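Local coordinates for putative rhamnosidase (PDB 3W5M), which hydrolyses terminal non-reducing alpha-L-rhamnose residues from rhamnosides such as citrus flavonoids and gum arabic, and carries a calcium-dependent rhamnose-binding module, at residues S177-A189 and N220-A234. Numbering follows the deposited sequence.
With CA (calcium ion), chain B.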
ATOM      1  N   SER A 177     -16.127 -23.299 -19.576  1.00 21.68           N
ATOM      2  CA  SER A 177     -16.145 -21.955 -20.090  1.00 21.34           C
ATOM      3  C   SER A 177     -17.073 -21.909 -21.307  1.00 22.24           C
ATOM      4  O   SER A 177     -17.255 -22.932 -21.965  1.00 19.61           O
ATOM      5  CB  SER A 177     -14.723 -21.582 -20.523  1.00 22.96           C
ATOM      6  OG  SER A 177     -14.652 -20.196 -20.828  1.00 25.51           O
ATOM      7  N   ALA A 178     -17.651 -20.744 -21.614  1.00 20.11           N
ATOM      8  CA  ALA A 178     -18.425 -20.650 -22.861  1.00 21.52           C
ATOM      9  C   ALA A 178     -18.279 -19.286 -23.478  1.00 22.41           C
ATOM     10  O   ALA A 178     -18.179 -18.295 -22.768  1.00 22.69           O
ATOM     11  CB  ALA A 178     -19.905 -20.948 -22.628  1.00 20.17           C
ATOM     12  N   ASP A 179     -18.270 -19.272 -24.801  1.00 22.28           N
ATOM     13  CA  ASP A 179     -18.495 -18.075 -25.588  1.00 21.89           C
ATOM     14  C   ASP A 179     -19.971 -18.147 -26.040  1.00 22.54           C
ATOM     15  O   ASP A 179     -20.266 -18.848 -27.012  1.00 24.77           O
ATOM     16  CB  ASP A 179     -17.562 -18.149 -26.806  1.00 22.48           C
ATOM     17  CG  ASP A 179     -17.631 -16.893 -27.686  1.00 23.97           C
ATOM     18  OD1 ASP A 179     -18.624 -16.174 -27.584  1.00 25.30           O
ATOM     19  OD2 ASP A 179     -16.723 -16.666 -28.499  1.00 23.70           O
ATOM     20  N   ASN A 180     -20.921 -17.454 -25.388  1.00 22.25           N
ATOM     21  CA  ASN A 180     -20.683 -16.451 -24.344  1.00 24.17           C
ATOM     22  C   ASN A 180     -21.080 -16.818 -22.933  1.00 24.59           C
ATOM     23  O   ASN A 180     -20.425 -16.379 -21.982  1.00 23.76           O
ATOM     24  CB  ASN A 180     -21.402 -15.146 -24.716  1.00 26.54           C
ATOM     25  CG  ASN A 180     -20.796 -14.515 -25.939  1.00 28.57           C
ATOM     26  OD1 ASN A 180     -21.301 -14.681 -27.056  1.00 30.18           O
ATOM     27  ND2 ASN A 180     -19.651 -13.853 -25.751  1.00 29.69           N
ATOM     28  N   VAL A 181     -22.151 -17.596 -22.783  1.00 23.23           N
ATOM     29  CA  VAL A 181     -22.610 -17.967 -21.430  1.00 24.52           C
ATOM     30  C   VAL A 181     -23.118 -19.403 -21.378  1.00 24.59           C
ATOM     31  O   VAL A 181     -23.420 -20.004 -22.426  1.00 24.51           O
ATOM     32  CB  VAL A 181     -23.744 -17.044 -20.901  1.00 27.64           C
ATOM     33  CG1 VAL A 181     -23.248 -15.617 -20.684  1.00 27.98           C
ATOM     34  CG2 VAL A 181     -24.973 -17.075 -21.810  1.00 26.99           C
ATOM     35  N   TYR A 182     -23.248 -19.937 -20.162  1.00 24.73           N
ATOM     36  CA  TYR A 182     -23.682 -21.321 -19.978  1.00 24.09           C
ATOM     37  C   TYR A 182     -24.523 -21.475 -18.707  1.00 24.88           C
ATOM     38  O   TYR A 182     -24.473 -20.624 -17.814  1.00 27.11           O
ATOM     39  CB  TYR A 182     -22.482 -22.270 -19.946  1.00 24.84           C
ATOM     40  CG  TYR A 182     -21.543 -21.996 -18.797  1.00 25.12           C
ATOM     41  CD1 TYR A 182     -21.811 -22.492 -17.524  1.00 24.28           C
ATOM     42  CD2 TYR A 182     -20.404 -21.211 -18.970  1.00 25.99           C
ATOM     43  CE1 TYR A 182     -20.969 -22.221 -16.455  1.00 26.86           C
ATOM     44  CE2 TYR A 182     -19.549 -20.944 -17.909  1.00 27.66           C
ATOM     45  CZ  TYR A 182     -19.838 -21.459 -16.651  1.00 26.59           C
ATOM     46  OH  TYR A 182     -19.003 -21.180 -15.595  1.00 28.34           O
ATOM     47  N   ALA A 183     -25.307 -22.553 -18.645  1.00 24.22           N
ATOM     48  CA  ALA A 183     -25.921 -23.013 -17.391  1.00 22.42           C
ATOM     49  C   ALA A 183     -25.810 -24.538 -17.406  1.00 23.44           C
ATOM     50  O   ALA A 183     -26.302 -25.190 -18.324  1.00 23.04           O
ATOM     51  CB  ALA A 183     -27.374 -22.573 -17.301  1.00 24.17           C
ATOM     52  N   VAL A 184     -25.105 -25.092 -16.432  1.00 21.38           N
ATOM     53  CA  VAL A 184     -24.845 -26.523 -16.413  1.00 21.97           C
ATOM     54  C   VAL A 184     -25.497 -27.182 -15.186  1.00 24.38           C
ATOM     55  O   VAL A 184     -25.538 -26.582 -14.093  1.00 24.38           O
ATOM     56  CB  VAL A 184     -23.325 -26.825 -16.525  1.00 22.93           C
ATOM     57  CG1 VAL A 184     -22.526 -26.032 -15.486  1.00 25.44           C
ATOM     58  CG2 VAL A 184     -23.063 -28.313 -16.422  1.00 24.00           C
ATOM     59  N   SER A 185     -26.023 -28.384 -15.407  1.00 22.89           N
ATOM     60  CA  SER A 185     -26.666 -29.200 -14.370  1.00 24.56           C
ATOM     61  C   SER A 185     -26.150 -30.631 -14.363  1.00 25.26           C
ATOM     62  O   SER A 185     -25.686 -31.149 -15.385  1.00 24.10           O
ATOM     63  CB  SER A 185     -28.185 -29.171 -14.549  1.00 23.05           C
ATOM     64  OG  SER A 185     -28.576 -29.776 -15.772  1.00 25.96           O
ATOM     65  N   VAL A 186     -26.243 -31.272 -13.196  1.00 26.05           N
ATOM     66  CA  VAL A 186     -26.042 -32.698 -13.058  1.00 28.24           C
ATOM     67  C   VAL A 186     -27.302 -33.361 -12.469  1.00 31.97           C
ATOM     68  O   VAL A 186     -27.818 -32.909 -11.441  1.00 32.95           O
ATOM     69  CB  VAL A 186     -24.835 -33.029 -12.151  1.00 30.02           C
ATOM     70  CG1 VAL A 186     -24.583 -34.531 -12.186  1.00 30.31           C
ATOM     71  CG2 VAL A 186     -23.584 -32.272 -12.600  1.00 29.30           C
ATOM     72  N   ASP A 187     -27.778 -34.417 -13.137  1.00 33.63           N
ATOM     73  CA  ASP A 187     -29.022 -35.144 -12.805  1.00 35.80           C
ATOM     74  C   ASP A 187     -30.209 -34.217 -12.522  1.00 36.08           C
ATOM     75  O   ASP A 187     -31.061 -34.510 -11.665  1.00 34.93           O
ATOM     76  CB  ASP A 187     -28.808 -36.150 -11.656  1.00 39.67           C
ATOM     77  CG  ASP A 187     -28.137 -37.472 -12.123  1.00 44.43           C
ATOM     78  OD1 ASP A 187     -27.879 -37.674 -13.341  1.00 39.43           O
ATOM     79  OD2 ASP A 187     -27.868 -38.323 -11.248  1.00 45.61           O
ATOM     80  N   GLY A 188     -30.261 -33.109 -13.256  1.00 31.68           N
ATOM     81  CA  GLY A 188     -31.327 -32.119 -13.106  1.00 30.93           C
ATOM     82  C   GLY A 188     -31.045 -30.979 -12.132  1.00 28.91           C
ATOM     83  O   GLY A 188     -31.820 -30.028 -12.052  1.00 32.44           O
ATOM     84  N   ALA A 189     -29.955 -31.040 -11.384  1.00 27.72           N
ATOM     85  CA  ALA A 189     -29.675 -29.934 -10.468  1.00 30.05           C
ATOM     86  C   ALA A 189     -28.595 -29.012 -11.032  1.00 31.35           C
ATOM     87  O   ALA A 189     -27.493 -29.470 -11.316  1.00 27.73           O
ATOM     88  CB  ALA A 189     -29.255 -30.484  -9.104  1.00 32.26           C
ATOM     89  N   ASN A 220     -24.805 -40.757 -15.007  1.00 25.88           N
ATOM     90  CA  ASN A 220     -25.096 -39.407 -14.520  1.00 25.03           C
ATOM     91  C   ASN A 220     -25.423 -38.639 -15.796  1.00 24.06           C
ATOM     92  O   ASN A 220     -24.724 -38.829 -16.799  1.00 22.71           O
ATOM     93  CB  ASN A 220     -23.855 -38.727 -13.933  1.00 24.84           C
ATOM     94  CG  ASN A 220     -23.374 -39.329 -12.625  1.00 24.96           C
ATOM     95  OD1 ASN A 220     -23.271 -38.617 -11.626  1.00 26.04           O
ATOM     96  ND2 ASN A 220     -23.025 -40.615 -12.629  1.00 25.04           N
ATOM     97  N   THR A 221     -26.428 -37.770 -15.747  1.00 22.74           N
ATOM     98  CA  THR A 221     -26.817 -36.969 -16.901  1.00 23.88           C
ATOM     99  C   THR A 221     -26.335 -35.540 -16.715  1.00 23.10           C
ATOM    100  O   THR A 221     -26.661 -34.883 -15.732  1.00 24.80           O
ATOM    101  CB  THR A 221     -28.329 -37.018 -17.083  1.00 25.40           C
ATOM    102  OG1 THR A 221     -28.727 -38.387 -17.280  1.00 27.43           O
ATOM    103  CG2 THR A 221     -28.765 -36.176 -18.290  1.00 24.29           C
ATOM    104  N   LEU A 222     -25.515 -35.068 -17.650  1.00 22.07           N
ATOM    105  CA  LEU A 222     -25.022 -33.695 -17.634  1.00 22.14           C
ATOM    106  C   LEU A 222     -25.831 -32.980 -18.693  1.00 21.62           C
ATOM    107  O   LEU A 222     -26.145 -33.566 -19.742  1.00 21.58           O
ATOM    108  CB  LEU A 222     -23.521 -33.655 -17.998  1.00 23.10           C
ATOM    109  CG  LEU A 222     -22.679 -34.736 -17.287  1.00 24.46           C
ATOM    110  CD1 LEU A 222     -21.257 -34.763 -17.797  1.00 25.03           C
ATOM    111  CD2 LEU A 222     -22.695 -34.476 -15.779  1.00 24.23           C
ATOM    112  N   ALA A 223     -26.192 -31.735 -18.412  1.00 22.03           N
ATOM    113  CA  ALA A 223     -26.961 -30.946 -19.364  1.00 20.89           C
ATOM    114  C   ALA A 223     -26.497 -29.518 -19.320  1.00 20.27           C
ATOM    115  O   ALA A 223     -26.216 -28.959 -18.244  1.00 21.73           O
ATOM    116  CB  ALA A 223     -28.459 -31.054 -19.057  1.00 22.42           C
ATOM    117  N   VAL A 224     -26.432 -28.885 -20.489  1.00 19.10           N
ATOM    118  CA  VAL A 224     -25.848 -27.552 -20.550  1.00 19.55           C
ATOM    119  C   VAL A 224     -26.702 -26.783 -21.521  1.00 20.09           C
ATOM    120  O   VAL A 224     -27.016 -27.299 -22.579  1.00 19.30           O
ATOM    121  CB  VAL A 224     -24.390 -27.624 -21.086  1.00 20.51           C
ATOM    122  CG1 VAL A 224     -23.844 -26.255 -21.446  1.00 18.23           C
ATOM    123  CG2 VAL A 224     -23.484 -28.240 -20.042  1.00 21.18           C
ATOM    124  N   SER A 225     -27.123 -25.585 -21.137  1.00 21.14           N
ATOM    125  CA  SER A 225     -27.568 -24.569 -22.127  1.00 21.50           C
ATOM    126  C   SER A 225     -26.412 -23.592 -22.329  1.00 22.94           C
ATOM    127  O   SER A 225     -25.648 -23.338 -21.407  1.00 22.72           O
ATOM    128  CB  SER A 225     -28.836 -23.843 -21.662  1.00 21.96           C
ATOM    129  OG  SER A 225     -28.598 -23.098 -20.473  1.00 24.01           O
ATOM    130  N   ALA A 226     -26.247 -23.086 -23.548  1.00 21.92           N
ATOM    131  CA  ALA A 226     -25.213 -22.106 -23.821  1.00 22.45           C
ATOM    132  C   ALA A 226     -25.787 -21.130 -24.822  1.00 23.68           C
ATOM    133  O   ALA A 226     -26.541 -21.527 -25.717  1.00 22.41           O
ATOM    134  CB  ALA A 226     -23.967 -22.777 -24.381  1.00 23.39           C
ATOM    135  N   SER A 227     -25.417 -19.857 -24.679  1.00 24.08           N
ATOM    136  CA  SER A 227     -25.960 -18.812 -25.544  1.00 25.33           C
ATOM    137  C   SER A 227     -24.849 -18.004 -26.184  1.00 23.99           C
ATOM    138  O   SER A 227     -23.839 -17.683 -25.542  1.00 23.93           O
ATOM    139  CB  SER A 227     -26.902 -17.893 -24.765  1.00 26.19           C
ATOM    140  OG  SER A 227     -27.977 -18.659 -24.232  1.00 31.46           O
ATOM    141  N   ASN A 228     -25.040 -17.670 -27.454  1.00 23.70           N
ATOM    142  CA  ASN A 228     -24.104 -16.785 -28.151  1.00 23.58           C
ATOM    143  C   ASN A 228     -24.739 -15.404 -28.160  1.00 24.62           C
ATOM    144  O   ASN A 228     -25.912 -15.271 -28.532  1.00 26.77           O
ATOM    145  CB  ASN A 228     -23.889 -17.304 -29.569  1.00 23.71           C
ATOM    146  CG  ASN A 228     -22.848 -16.504 -30.362  1.00 23.21           C
ATOM    147  OD1 ASN A 228     -22.007 -15.809 -29.805  1.00 24.60           O
ATOM    148  ND2 ASN A 228     -22.909 -16.629 -31.684  1.00 22.45           N
ATOM    149  N   ALA A 229     -23.978 -14.390 -27.746  1.00 25.53           N
ATOM    150  CA  ALA A 229     -24.524 -13.039 -27.487  1.00 27.55           C
ATOM    151  C   ALA A 229     -24.778 -12.209 -28.741  1.00 29.71           C
ATOM    152  O   ALA A 229     -25.621 -11.295 -28.752  1.00 30.70           O
ATOM    153  CB  ALA A 229     -23.609 -12.287 -26.541  1.00 26.74           C
ATOM    154  N   SER A 230     -24.047 -12.509 -29.801  1.00 30.85           N
ATOM    155  CA  SER A 230     -24.217 -11.812 -31.056  1.00 32.24           C
ATOM    156  C   SER A 230     -23.690 -12.703 -32.168  1.00 32.66           C
ATOM    157  O   SER A 230     -22.981 -13.678 -31.905  1.00 34.06           O
ATOM    158  CB  SER A 230     -23.438 -10.495 -31.028  1.00 34.13           C
ATOM    159  OG  SER A 230     -22.070 -10.776 -30.844  1.00 36.50           O
ATOM    160  N   VAL A 231     -24.017 -12.371 -33.409  1.00 31.08           N
ATOM    161  CA  VAL A 231     -23.529 -13.142 -34.540  1.00 31.86           C
ATOM    162  C   VAL A 231     -22.003 -13.091 -34.569  1.00 31.98           C
ATOM    163  O   VAL A 231     -21.399 -12.009 -34.582  1.00 33.08           O
ATOM    164  CB  VAL A 231     -24.135 -12.638 -35.872  1.00 32.62           C
ATOM    165  CG1 VAL A 231     -23.511 -13.354 -37.063  1.00 32.78           C
ATOM    166  CG2 VAL A 231     -25.637 -12.851 -35.878  1.00 34.32           C
ATOM    167  N   GLY A 232     -21.390 -14.273 -34.587  1.00 29.02           N
ATOM    168  CA  GLY A 232     -19.958 -14.428 -34.455  1.00 28.24           C
ATOM    169  C   GLY A 232     -19.681 -15.739 -33.742  1.00 26.39           C
ATOM    170  O   GLY A 232     -20.600 -16.549 -33.596  1.00 27.61           O
ATOM    171  N   PRO A 233     -18.430 -15.956 -33.307  1.00 26.33           N
ATOM    172  CA  PRO A 233     -17.979 -17.247 -32.730  1.00 24.04           C
ATOM    173  C   PRO A 233     -18.779 -17.717 -31.516  1.00 22.90           C
ATOM    174  O   PRO A 233     -19.192 -16.909 -30.695  1.00 23.40           O
ATOM    175  CB  PRO A 233     -16.525 -16.986 -32.353  1.00 25.56           C
ATOM    176  CG  PRO A 233     -16.089 -15.866 -33.253  1.00 25.84           C
ATOM    177  CD  PRO A 233     -17.308 -15.006 -33.473  1.00 25.84           C
ATOM    178  N   ALA A 234     -19.021 -19.017 -31.443  1.00 22.03           N
ATOM    179  CA  ALA A 234     -19.706 -19.597 -30.297  1.00 20.43           C
ATOM    180  C   ALA A 234     -19.111 -20.943 -30.053  1.00 21.72           C
ATOM    181  O   ALA A 234     -18.609 -21.609 -30.971  1.00 23.10           O
ATOM    182  CB  ALA A 234     -21.206 -19.738 -30.540  1.00 19.94           C
TER
HETATM  183 CA    CA B1201     -19.875 -15.056 -29.228  1.00 31.07          CA
HETATM  184  O   HOH W   1     -17.385 -14.378 -29.719  1.00 34.16           O
HETATM  185  O   HOH W   2     -19.072 -12.692 -28.535  1.00 44.18           O
HETATM  186  O   HOH W   3     -28.591 -32.579 -15.591  1.00 23.16           O
HETATM  187  O   HOH W   4     -20.263 -13.642 -31.148  1.00 28.78           O
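N180 and N228 meet D179 and the backbone carbonyl of P233 around one calcium ion, a worked example of a metal site built on the end of a strand pair. OD1 of D179, N180 and N228 and the carbonyl O of P233 bind the ion, N228 OD1 lying 2.3 Å from the calcium, and three waters complete seven ligands. D179 reaches the ion with CG anti to its backbone nitrogen (chi1 -176°), while its OD2 takes bonds from water 1 and W292. N180 OD1 also accepts A229 N (2.8 Å) from above its carbonyl plane, so one oxygen grips both ion and loop.

Backbone bonds join antiparallel strands 181-186 and 220-227. S227 O accepts both N180 N (2.9 Å) and V181 N (3.2 Å), a classic beta bulge whose first residue, N180, follows a cis peptide bond. At the far end D187 OD1 receives T221 N almost straight (2.8 Å, 173°), and OD2 pairs with H216. With an alanine here, T221 N and H216 would probably lose these acceptors and the turn be less firmly tied.

Apolar packing runs along one face, V184 CG2 against V224 CG2 (3.6 Å) and V186 alongside L222.

Calcium thus probably helps hold D179 and N180, which bind rhamnose in CBM67, and its chelation abolishes that binding.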